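Local coordinates for foldase protein PrsA (Bacillus subtilis, PDB 4WO7) that assists the folding of secreted proteins outside the cell after translocation and has peptidyl-prolyl cis-trans isomerase activity that is dispensable in vivo, at residues Ala122-Val127 / Ser154-Ala159; Gln173-Phe178 / Lys195-Tyr200; Lys180-Leu185 / His201-Thr206. All blocks are in the same frame, centred on the assembly; numbering follows the deposited sequence.

Interaction 1 of 3, residues Ala122-Val127 / Ser154-Ala159; sequences ASHILV and STDSSA
Ser154 carries OG anti to its own backbone N (chi1 -164°), which sets the oxygen against the Leu126 backbone, while Leu126 holds its CG anti to N; beyond it CD2 lies against Thr155 CB and Asp156 N. In this parvulin-type (PpiC) domain the contact ties strand 119-127 to the loop that follows helix 146-153. Three hydrogen bonds, all to the backbone of Leu126, hold the two segments together. Leu126 N donates to Ser154 OG over 2.8 Å in an almost straight bond (177° at the hydrogen). Leu126 O accepts twice from Thr155: the backbone N comes at 2.8 Å, and OG1 at 3.1 Å from above the carbonyl plane. Both backbone polar atoms of Leu126 are thus bound to the loop. Around these bonds the apolar atoms close in, with Ile125 CG2 against Ser154 CB at 4.0 Å and Leu126 CD2 against Thr155 CB at 4.1 Å.

Further along the loop, Asp156 and Ser158 meet the edge of the His124 ring. Ring and carboxylate planes are 66° apart, and the meeting is one of contact, without a hydrogen bond. Asp156 is itself fixed in an Asx turn: OD2 accepts Ser158 N from above the carboxylate plane, and Ser158 OG binds the same oxygen at 2.7 Å on its anti lone pair. From strand 119-127, His124 also meets the ring of His201 on the adjacent strand 200-207, the histidine pair known from parvulins. Ser158 OG, bound to the Asp156 carboxylate, lies 3.2 Å from His124 CE1, close to the plane of the imidazole.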
loop_
_atom_site.group_PDB
_atom_site.type_symbol
_atom_site.label_atom_id
_atom_site.label_comp_id
_atom_site.label_asym_id
_atom_site.label_seq_id
_atom_site.Cartn_x
_atom_site.Cartn_y
_atom_site.Cartn_z
ATOM N N ALA A 122 -23.584 -14.064 -12.403
ATOM C CA ALA A 122 -24.238 -13.201 -13.392
ATOM C C ALA A 122 -23.280 -12.237 -14.101
ATOM O O ALA A 122 -22.233 -11.870 -13.569
ATOM C CB ALA A 122 -25.348 -12.412 -12.726
ATOM N N SER A 123 -23.655 -11.846 -15.316
ATOM C CA SER A 123 -22.968 -10.788 -16.052
ATOM C C SER A 123 -23.852 -9.553 -16.150
ATOM O O SER A 123 -25.074 -9.660 -16.054
ATOM C CB SER A 123 -22.589 -11.255 -17.455
ATOM O OG SER A 123 -21.811 -12.431 -17.413
ATOM N N HIS A 124 -23.238 -8.384 -16.325
ATOM C CA HIS A 124 -24.005 -7.158 -16.548
ATOM C C HIS A 124 -23.336 -6.194 -17.524
ATOM O O HIS A 124 -22.127 -6.254 -17.767
ATOM C CB HIS A 124 -24.271 -6.431 -15.232
ATOM C CG HIS A 124 -23.171 -5.500 -14.822
ATOM N ND1 HIS A 124 -21.853 -5.884 -14.749
ATOM C CD2 HIS A 124 -23.206 -4.194 -14.458
ATOM C CE1 HIS A 124 -21.117 -4.857 -14.355
ATOM N NE2 HIS A 124 -21.914 -3.822 -14.175
ATOM N N ILE A 125 -24.161 -5.316 -18.087
ATOM C CA ILE A 125 -23.716 -4.235 -18.957
ATOM C C ILE A 125 -24.153 -2.899 -18.375
ATOM O O ILE A 125 -25.346 -2.617 -18.265
ATOM C CB ILE A 125 -24.265 -4.406 -20.377
ATOM C CG1 ILE A 125 -23.754 -5.732 -20.946
ATOM C CG2 ILE A 125 -23.812 -3.249 -21.267
ATOM C CD1 ILE A 125 -24.251 -6.072 -22.334
ATOM N N LEU A 126 -23.175 -2.078 -18.011
ATOM C CA LEU A 126 -23.446 -0.795 -17.375
ATOM C C LEU A 126 -23.361 0.373 -18.361
ATOM O O LEU A 126 -22.350 0.551 -19.038
ATOM C CB LEU A 126 -22.459 -0.583 -16.226
ATOM C CG LEU A 126 -22.579 0.742 -15.480
ATOM C CD1 LEU A 126 -23.956 0.862 -14.841
ATOM C CD2 LEU A 126 -21.478 0.854 -14.441
ATOM N N VAL A 127 -24.426 1.170 -18.425
ATOM C CA VAL A 127 -24.471 2.331 -19.317
ATOM C C VAL A 127 -25.125 3.539 -18.638
ATOM O O VAL A 127 -25.667 3.418 -17.539
ATOM C CB VAL A 127 -25.238 2.019 -20.611
ATOM C CG1 VAL A 127 -24.522 0.919 -21.396
ATOM C CG2 VAL A 127 -26.656 1.586 -20.293
ATOM N N SER A 154 -20.236 -1.445 -21.995
ATOM C CA SER A 154 -20.258 -1.397 -20.533
ATOM C C SER A 154 -19.189 -0.454 -19.984
ATOM O O SER A 154 -18.063 -0.400 -20.479
ATOM C CB SER A 154 -20.096 -2.790 -19.924
ATOM O OG SER A 154 -20.476 -2.766 -18.553
ATOM N N THR A 155 -19.570 0.281 -18.944
ATOM C CA THR A 155 -18.700 1.247 -18.286
ATOM C C THR A 155 -17.872 0.586 -17.192
ATOM O O THR A 155 -16.806 1.076 -16.822
ATOM C CB THR A 155 -19.546 2.391 -17.652
ATOM O OG1 THR A 155 -20.430 2.950 -18.632
ATOM C CG2 THR A 155 -18.675 3.498 -17.064
ATOM N N ASP A 156 -18.363 -0.547 -16.700
ATOM C CA ASP A 156 -17.737 -1.254 -15.587
ATOM C C ASP A 156 -16.424 -1.957 -15.951
ATOM O O ASP A 156 -16.109 -2.160 -17.124
ATOM C CB ASP A 156 -18.734 -2.264 -15.013
ATOM C CG ASP A 156 -18.292 -2.829 -13.682
ATOM O OD1 ASP A 156 -18.220 -2.057 -12.703
ATOM O OD2 ASP A 156 -18.019 -4.044 -13.612
ATOM N N SER A 157 -15.669 -2.318 -14.916
ATOM C CA SER A 157 -14.390 -3.008 -15.057
ATOM C C SER A 157 -14.543 -4.403 -15.657
ATOM O O SER A 157 -13.597 -4.952 -16.219
ATOM C CB SER A 157 -13.710 -3.118 -13.687
ATOM O OG SER A 157 -13.622 -1.856 -13.051
ATOM N N SER A 158 -15.742 -4.964 -15.539
ATOM C CA SER A 158 -16.023 -6.313 -16.027
ATOM C C SER A 158 -16.220 -6.320 -17.543
ATOM O O SER A 158 -16.401 -7.374 -18.151
ATOM C CB SER A 158 -17.269 -6.881 -15.338
ATOM O OG SER A 158 -18.361 -5.980 -15.425
ATOM N N ALA A 159 -16.180 -5.131 -18.140
ATOM C CA ALA A 159 -16.422 -4.959 -19.566
ATOM C C ALA A 159 -15.479 -5.788 -20.436
ATOM O O ALA A 159 -15.895 -6.328 -21.459
ATOM C CB ALA A 159 -16.304 -3.488 -19.928
#

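Interaction 2 of 3, residues Gln173-Phe178 / Lys195-Tyr200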
loop_
_atom_site.group_PDB
_atom_site.type_symbol
_atom_site.label_atom_id
_atom_site.label_comp_id
_atom_site.label_asym_id
_atom_site.label_seq_id
_atom_site.Cartn_x
_atom_site.Cartn_y
_atom_site.Cartn_z
ATOM N N GLN A 173 -22.522 -8.061 -0.949
ATOM C CA GLN A 173 -21.608 -8.220 -2.075
ATOM C C GLN A 173 -22.087 -7.474 -3.322
ATOM O O GLN A 173 -21.555 -7.695 -4.406
ATOM C CB GLN A 173 -21.424 -9.708 -2.413
ATOM C CG GLN A 173 -20.892 -10.588 -1.281
ATOM C CD GLN A 173 -19.460 -10.268 -0.886
ATOM O OE1 GLN A 173 -18.921 -9.218 -1.229
ATOM N NE2 GLN A 173 -18.825 -11.201 -0.191
HETATM N N MSE A 174 -23.084 -6.601 -3.166
HETATM C CA MSE A 174 -23.600 -5.796 -4.277
HETATM C C MSE A 174 -24.660 -4.807 -3.796
HETATM O O MSE A 174 -25.043 -4.808 -2.626
HETATM C CB MSE A 174 -24.207 -6.683 -5.371
HETATM C CG MSE A 174 -23.836 -6.267 -6.788
HETATM SE SE MSE A 174 -21.985 -6.684 -7.231
HETATM C CE MSE A 174 -21.590 -5.183 -8.402
ATOM N N ASP A 175 -25.130 -3.969 -4.715
ATOM C CA ASP A 175 -26.238 -3.055 -4.451
ATOM C C ASP A 175 -27.547 -3.835 -4.339
ATOM O O ASP A 175 -27.749 -4.809 -5.065
ATOM C CB ASP A 175 -26.322 -2.003 -5.562
ATOM C CG ASP A 175 -27.484 -1.046 -5.385
ATOM O OD1 ASP A 175 -27.887 -0.795 -4.231
ATOM O OD2 ASP A 175 -27.987 -0.535 -6.408
ATOM N N GLU A 176 -28.434 -3.423 -3.435
ATOM C CA GLU A 176 -29.686 -4.153 -3.235
ATOM C C GLU A 176 -30.625 -4.011 -4.423
ATOM O O GLU A 176 -31.465 -4.875 -4.652
ATOM C CB GLU A 176 -30.422 -3.690 -1.982
ATOM C CG GLU A 176 -29.865 -4.233 -0.689
ATOM C CD GLU A 176 -30.720 -3.849 0.500
ATOM O OE1 GLU A 176 -31.962 -3.795 0.345
ATOM O OE2 GLU A 176 -30.152 -3.479 1.548
ATOM N N THR A 177 -30.489 -2.925 -5.176
ATOM C CA THR A 177 -31.335 -2.731 -6.346
ATOM C C THR A 177 -30.945 -3.710 -7.442
ATOM O O THR A 177 -31.803 -4.256 -8.135
ATOM C CB THR A 177 -31.232 -1.296 -6.917
ATOM O OG1 THR A 177 -31.323 -0.332 -5.862
ATOM C CG2 THR A 177 -32.342 -1.049 -7.927
ATOM N N PHE A 178 -29.643 -3.931 -7.586
ATOM C CA PHE A 178 -29.125 -4.820 -8.614
ATOM C C PHE A 178 -29.323 -6.296 -8.290
ATOM O O PHE A 178 -29.841 -7.052 -9.109
ATOM C CB PHE A 178 -27.637 -4.562 -8.829
ATOM C CG PHE A 178 -27.004 -5.511 -9.790
ATOM C CD1 PHE A 178 -27.008 -5.239 -11.144
ATOM C CD2 PHE A 178 -26.440 -6.695 -9.350
ATOM C CE1 PHE A 178 -26.434 -6.113 -12.041
ATOM C CE2 PHE A 178 -25.869 -7.579 -10.242
ATOM C CZ PHE A 178 -25.871 -7.288 -11.592
ATOM N N LYS A 195 -32.397 0.394 -13.489
ATOM C CA LYS A 195 -31.881 1.673 -13.014
ATOM C C LYS A 195 -31.245 1.541 -11.632
ATOM O O LYS A 195 -31.859 0.996 -10.713
ATOM C CB LYS A 195 -33.010 2.711 -12.978
ATOM C CG LYS A 195 -32.649 4.040 -12.322
ATOM C CD LYS A 195 -31.493 4.721 -13.038
ATOM C CE LYS A 195 -31.137 6.055 -12.404
ATOM N NZ LYS A 195 -29.900 6.627 -13.004
ATOM N N THR A 196 -30.019 2.038 -11.490
ATOM C CA THR A 196 -29.352 2.089 -10.188
ATOM C C THR A 196 -28.505 3.347 -10.049
ATOM O O THR A 196 -28.577 4.255 -10.880
ATOM C CB THR A 196 -28.435 0.874 -9.938
ATOM O OG1 THR A 196 -27.299 0.937 -10.811
ATOM C CG2 THR A 196 -29.178 -0.432 -10.147
ATOM N N GLN A 197 -27.703 3.391 -8.989
ATOM C CA GLN A 197 -26.863 4.549 -8.720
ATOM C C GLN A 197 -25.856 4.737 -9.848
ATOM O O GLN A 197 -25.571 5.861 -10.267
ATOM C CB GLN A 197 -26.080 4.397 -7.415
ATOM C CG GLN A 197 -26.909 4.185 -6.155
ATOM C CD GLN A 197 -26.841 2.749 -5.633
ATOM O OE1 GLN A 197 -26.112 1.907 -6.163
ATOM N NE2 GLN A 197 -27.590 2.473 -4.573
ATOM N N TYR A 198 -25.322 3.620 -10.334
ATOM C CA TYR A 198 -24.239 3.646 -11.307
ATOM C C TYR A 198 -24.772 3.912 -12.712
ATOM O O TYR A 198 -24.038 4.384 -13.579
ATOM C CB TYR A 198 -23.472 2.315 -11.301
ATOM C CG TYR A 198 -23.213 1.724 -9.928
ATOM C CD1 TYR A 198 -22.153 2.159 -9.140
ATOM C CD2 TYR A 198 -24.020 0.707 -9.433
ATOM C CE1 TYR A 198 -21.919 1.605 -7.890
ATOM C CE2 TYR A 198 -23.792 0.149 -8.188
ATOM C CZ TYR A 198 -22.741 0.601 -7.422
ATOM O OH TYR A 198 -22.513 0.046 -6.183
ATOM N N GLY A 199 -26.052 3.610 -12.929
ATOM C CA GLY A 199 -26.683 3.834 -14.218
ATOM C C GLY A 199 -27.742 2.789 -14.518
ATOM O O GLY A 199 -28.497 2.387 -13.632
ATOM N N TYR A 200 -27.790 2.355 -15.776
ATOM C CA TYR A 200 -28.684 1.279 -16.207
ATOM C C TYR A 200 -27.960 -0.017 -16.533
ATOM O O TYR A 200 -26.913 -0.029 -17.180
ATOM C CB TYR A 200 -29.511 1.702 -17.421
ATOM C CG TYR A 200 -30.660 2.612 -17.073
ATOM C CD1 TYR A 200 -30.482 3.977 -16.912
ATOM C CD2 TYR A 200 -31.932 2.090 -16.896
ATOM C CE1 TYR A 200 -31.546 4.797 -16.592
ATOM C CE2 TYR A 200 -32.996 2.897 -16.577
ATOM C CZ TYR A 200 -32.802 4.249 -16.422
ATOM O OH TYR A 200 -33.874 5.048 -16.096
#
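Lys195 enters the contact through its backbone: its O lies 3.5 Å from Thr177 CG2, the methyl of the second residue of helix 176-183. Thr196 follows, turning its own methyl to the same helix. With CG2 beside its backbone N and anti to the carbonyl carbon, it packs on Thr177 CG2 at 3.9 Å, and the two side chains run past each other in opposite directions. Thr196 CB also sits 3.8 Å from Asp175 OD2. Its hydroxyl OG1 gives a weak bond to Gly199 O, receives one from Tyr198 N, and has another weak bond with His201 NE2, which links the loop to the histidine pair.

In Gln197, chi2 of 107° bends the chain at CD; the amide beyond it meets the Asp175 carboxylate tip to tip, the two planes turned 44° apart. NE2 donates to Asp175 OD1 in a weak bond of 3.3 Å. Gln197 OE1 is near OD2, but both are acceptors and that pair is no bond. Tyr198 sets the edge of its ring against Asp175 CB, CE2 lying 4.2 Å away, and its side chain also touches Leu126 of strand 119-127. Gly199 has backbone angles at which a CB would collide with the carbonyl O of Tyr198; there the loop turns back, and Thr196 N bonds to Gly199 O at 2.7 Å. Tyr200 begins strand 200-207, its ring packing on helix 130-142.

Asp175 is the N-cap of helix 176-183, OD1 accepting weakly from Thr177 N and OD2 from Thr177 OG1. The carboxylate thus caps its own helix, and one weak bond from Gln197 NE2 ties it to the loop between strands 194-195 and 200-207. With OE1 facing OD2, the carboxylate-amide meeting is probably loose, beside the methyl contact of Thr177 CG2 with Thr196 CG2.

Interaction 3 of 3, residues Lys180-Leu185 / His201-Thr206; sequences KAAFKL and HIIKKT
Lys205 CB lies against Leu185 CB at 3.9 Å, where strand 200-207 passes Ala182 and Leu185. From there the side chain runs out extended, CG anti to the backbone N (chi1 -171°), and its methylenes travel over these two residues. CD comes to 3.4 Å from Leu185 O and also touches Leu185 CB and Ala182 O; CE passes Leu185 O at 3.7 Å. At the tip, NZ donates to Leu185 O over 2.9 Å, arriving 36° out of the carbonyl plane. The lysine thus pairs an aliphatic shaft, laid on leucine, with an ammonium group that binds the backbone carbonyl of Leu185. An alanine here would probably leave Leu185 O without this donor and open a gap where the methylenes cover Leu185.

Two residues back along the strand, on the same face, Ile203 supplies the apolar half. Its CD1 meets Ala181 CB at 4.2 Å, its CG2 meets Ala182 CB at 4.1 Å, and Leu185 CD1 presses on its CB at 3.9 Å. The CA atoms of Ala182 and Ile203 are 6.5 Å apart, a spacing consistent with the small alanine side chains.

Within the parvulin-type domain, Ile203 also packs on Ala122 of strand 119-127, the neighbour in the antiparallel sheet, while Ile202 points to the other face and meets helices 130-142 and 146-153. Helix 176-183 thus covers one side of strand 200-207 and those two helices the other.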
loop_
_atom_site.group_PDB
_atom_site.type_symbol
_atom_site.label_atom_id
_atom_site.label_comp_id
_atom_site.label_asym_id
_atom_site.label_seq_id
_atom_site.Cartn_x
_atom_site.Cartn_y
_atom_site.Cartn_z
ATOM N N LYS A 180 -31.271 -7.839 -6.095
ATOM C CA LYS A 180 -32.665 -8.239 -5.979
ATOM C C LYS A 180 -33.181 -8.571 -7.372
ATOM O O LYS A 180 -33.828 -9.596 -7.585
ATOM C CB LYS A 180 -33.482 -7.116 -5.347
ATOM C CG LYS A 180 -33.332 -7.043 -3.839
ATOM C CD LYS A 180 -34.154 -5.916 -3.243
ATOM C CE LYS A 180 -34.082 -5.927 -1.729
ATOM N NZ LYS A 180 -34.866 -4.813 -1.140
ATOM N N ALA A 181 -32.871 -7.690 -8.318
ATOM C CA ALA A 181 -33.249 -7.870 -9.713
ATOM C C ALA A 181 -32.550 -9.068 -10.345
ATOM O O ALA A 181 -33.131 -9.768 -11.173
ATOM C CB ALA A 181 -32.931 -6.612 -10.502
ATOM N N ALA A 182 -31.302 -9.300 -9.955
ATOM C CA ALA A 182 -30.523 -10.379 -10.546
ATOM C C ALA A 182 -31.071 -11.702 -10.041
ATOM O O ALA A 182 -31.202 -12.662 -10.800
ATOM C CB ALA A 182 -29.047 -10.239 -10.210
ATOM N N PHE A 183 -31.370 -11.752 -8.747
ATOM C CA PHE A 183 -31.868 -12.968 -8.127
ATOM C C PHE A 183 -33.294 -13.290 -8.549
ATOM O O PHE A 183 -33.726 -14.434 -8.440
ATOM C CB PHE A 183 -31.767 -12.850 -6.613
ATOM C CG PHE A 183 -30.481 -13.370 -6.067
ATOM C CD1 PHE A 183 -29.358 -12.565 -5.991
ATOM C CD2 PHE A 183 -30.387 -14.683 -5.657
ATOM C CE1 PHE A 183 -28.171 -13.062 -5.496
ATOM C CE2 PHE A 183 -29.210 -15.184 -5.164
ATOM C CZ PHE A 183 -28.098 -14.375 -5.079
ATOM N N LYS A 184 -34.020 -12.282 -9.022
ATOM C CA LYS A 184 -35.363 -12.481 -9.564
ATOM C C LYS A 184 -35.340 -13.181 -10.922
ATOM O O LYS A 184 -36.374 -13.642 -11.408
ATOM C CB LYS A 184 -36.108 -11.149 -9.677
ATOM C CG LYS A 184 -36.761 -10.677 -8.393
ATOM C CD LYS A 184 -37.066 -9.189 -8.444
ATOM C CE LYS A 184 -38.243 -8.869 -9.364
ATOM N NZ LYS A 184 -39.581 -9.285 -8.869
ATOM N N LEU A 185 -34.161 -13.273 -11.527
ATOM C CA LEU A 185 -34.048 -13.804 -12.881
ATOM C C LEU A 185 -34.028 -15.330 -12.886
ATOM O O LEU A 185 -33.802 -15.966 -11.854
ATOM C CB LEU A 185 -32.784 -13.271 -13.562
ATOM C CG LEU A 185 -32.789 -11.794 -13.953
ATOM C CD1 LEU A 185 -31.393 -11.364 -14.368
ATOM C CD2 LEU A 185 -33.783 -11.532 -15.077
ATOM N N HIS A 201 -28.552 -1.108 -16.061
ATOM C CA HIS A 201 -27.961 -2.432 -16.156
ATOM C C HIS A 201 -28.774 -3.359 -17.036
ATOM O O HIS A 201 -30.005 -3.345 -17.001
ATOM C CB HIS A 201 -27.840 -3.075 -14.776
ATOM C CG HIS A 201 -26.960 -2.327 -13.827
ATOM N ND1 HIS A 201 -25.847 -2.895 -13.254
ATOM C CD2 HIS A 201 -27.029 -1.062 -13.352
ATOM C CE1 HIS A 201 -25.264 -2.012 -12.460
ATOM N NE2 HIS A 201 -25.961 -0.893 -12.503
ATOM N N ILE A 202 -28.073 -4.156 -17.830
ATOM C CA ILE A 202 -28.660 -5.338 -18.437
ATOM C C ILE A 202 -27.985 -6.533 -17.790
ATOM O O ILE A 202 -26.792 -6.751 -17.974
ATOM C CB ILE A 202 -28.486 -5.378 -19.963
ATOM C CG1 ILE A 202 -29.351 -4.301 -20.618
ATOM C CG2 ILE A 202 -28.915 -6.737 -20.513
ATOM C CD1 ILE A 202 -28.968 -3.995 -22.046
ATOM N N ILE A 203 -28.763 -7.311 -17.045
ATOM C CA ILE A 203 -28.222 -8.426 -16.280
ATOM C C ILE A 203 -28.555 -9.750 -16.934
ATOM O O ILE A 203 -29.672 -9.954 -17.403
ATOM C CB ILE A 203 -28.759 -8.481 -14.838
ATOM C CG1 ILE A 203 -28.791 -7.087 -14.210
ATOM C CG2 ILE A 203 -27.888 -9.423 -14.007
ATOM C CD1 ILE A 203 -29.421 -7.058 -12.834
ATOM N N LYS A 204 -27.565 -10.638 -16.975
ATOM C CA LYS A 204 -27.781 -11.995 -17.448
ATOM C C LYS A 204 -27.361 -12.961 -16.353
ATOM O O LYS A 204 -26.183 -13.074 -16.021
ATOM C CB LYS A 204 -26.984 -12.281 -18.720
ATOM C CG LYS A 204 -27.202 -13.684 -19.276
ATOM C CD LYS A 204 -26.445 -13.902 -20.575
ATOM C CE LYS A 204 -26.300 -15.383 -20.899
ATOM N NZ LYS A 204 -25.230 -15.651 -21.904
ATOM N N LYS A 205 -28.337 -13.662 -15.794
ATOM C CA LYS A 205 -28.067 -14.677 -14.792
ATOM C C LYS A 205 -27.448 -15.882 -15.481
ATOM O O LYS A 205 -28.079 -16.471 -16.356
ATOM C CB LYS A 205 -29.358 -15.053 -14.066
ATOM C CG LYS A 205 -29.158 -15.953 -12.865
ATOM C CD LYS A 205 -30.457 -16.138 -12.100
ATOM C CE LYS A 205 -30.489 -17.415 -11.283
ATOM N NZ LYS A 205 -31.754 -17.458 -10.499
ATOM N N THR A 206 -26.230 -16.261 -15.098
ATOM C CA THR A 206 -25.512 -17.268 -15.870
ATOM C C THR A 206 -25.820 -18.680 -15.424
ATOM O O THR A 206 -26.024 -19.566 -16.251
ATOM C CB THR A 206 -23.988 -17.113 -15.748
ATOM O OG1 THR A 206 -23.621 -17.168 -14.369
ATOM C CG2 THR A 206 -23.516 -15.807 -16.336
#

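How the interactions relate
Followed from the N terminus, the chain leaves strand 119-127, runs through helices 130-142 and 146-153, and returns at 154-159, so interaction 1 closes a loop made mostly of helix. It is complete before interactions 2 and 3 begin. These two cross: segment 173-178 pairs with 195-200 and 180-185 with 201-206, so the two ends of helix 176-183 are fixed to successive parts of the returning chain. All three meet at the sheet. Val127 O probably bonds to Tyr200 N and Ser123 O to Lys204 N, joining strands 119-127 and 200-207, while Phe178 reaches from the helix to His124, His201 and Ile203.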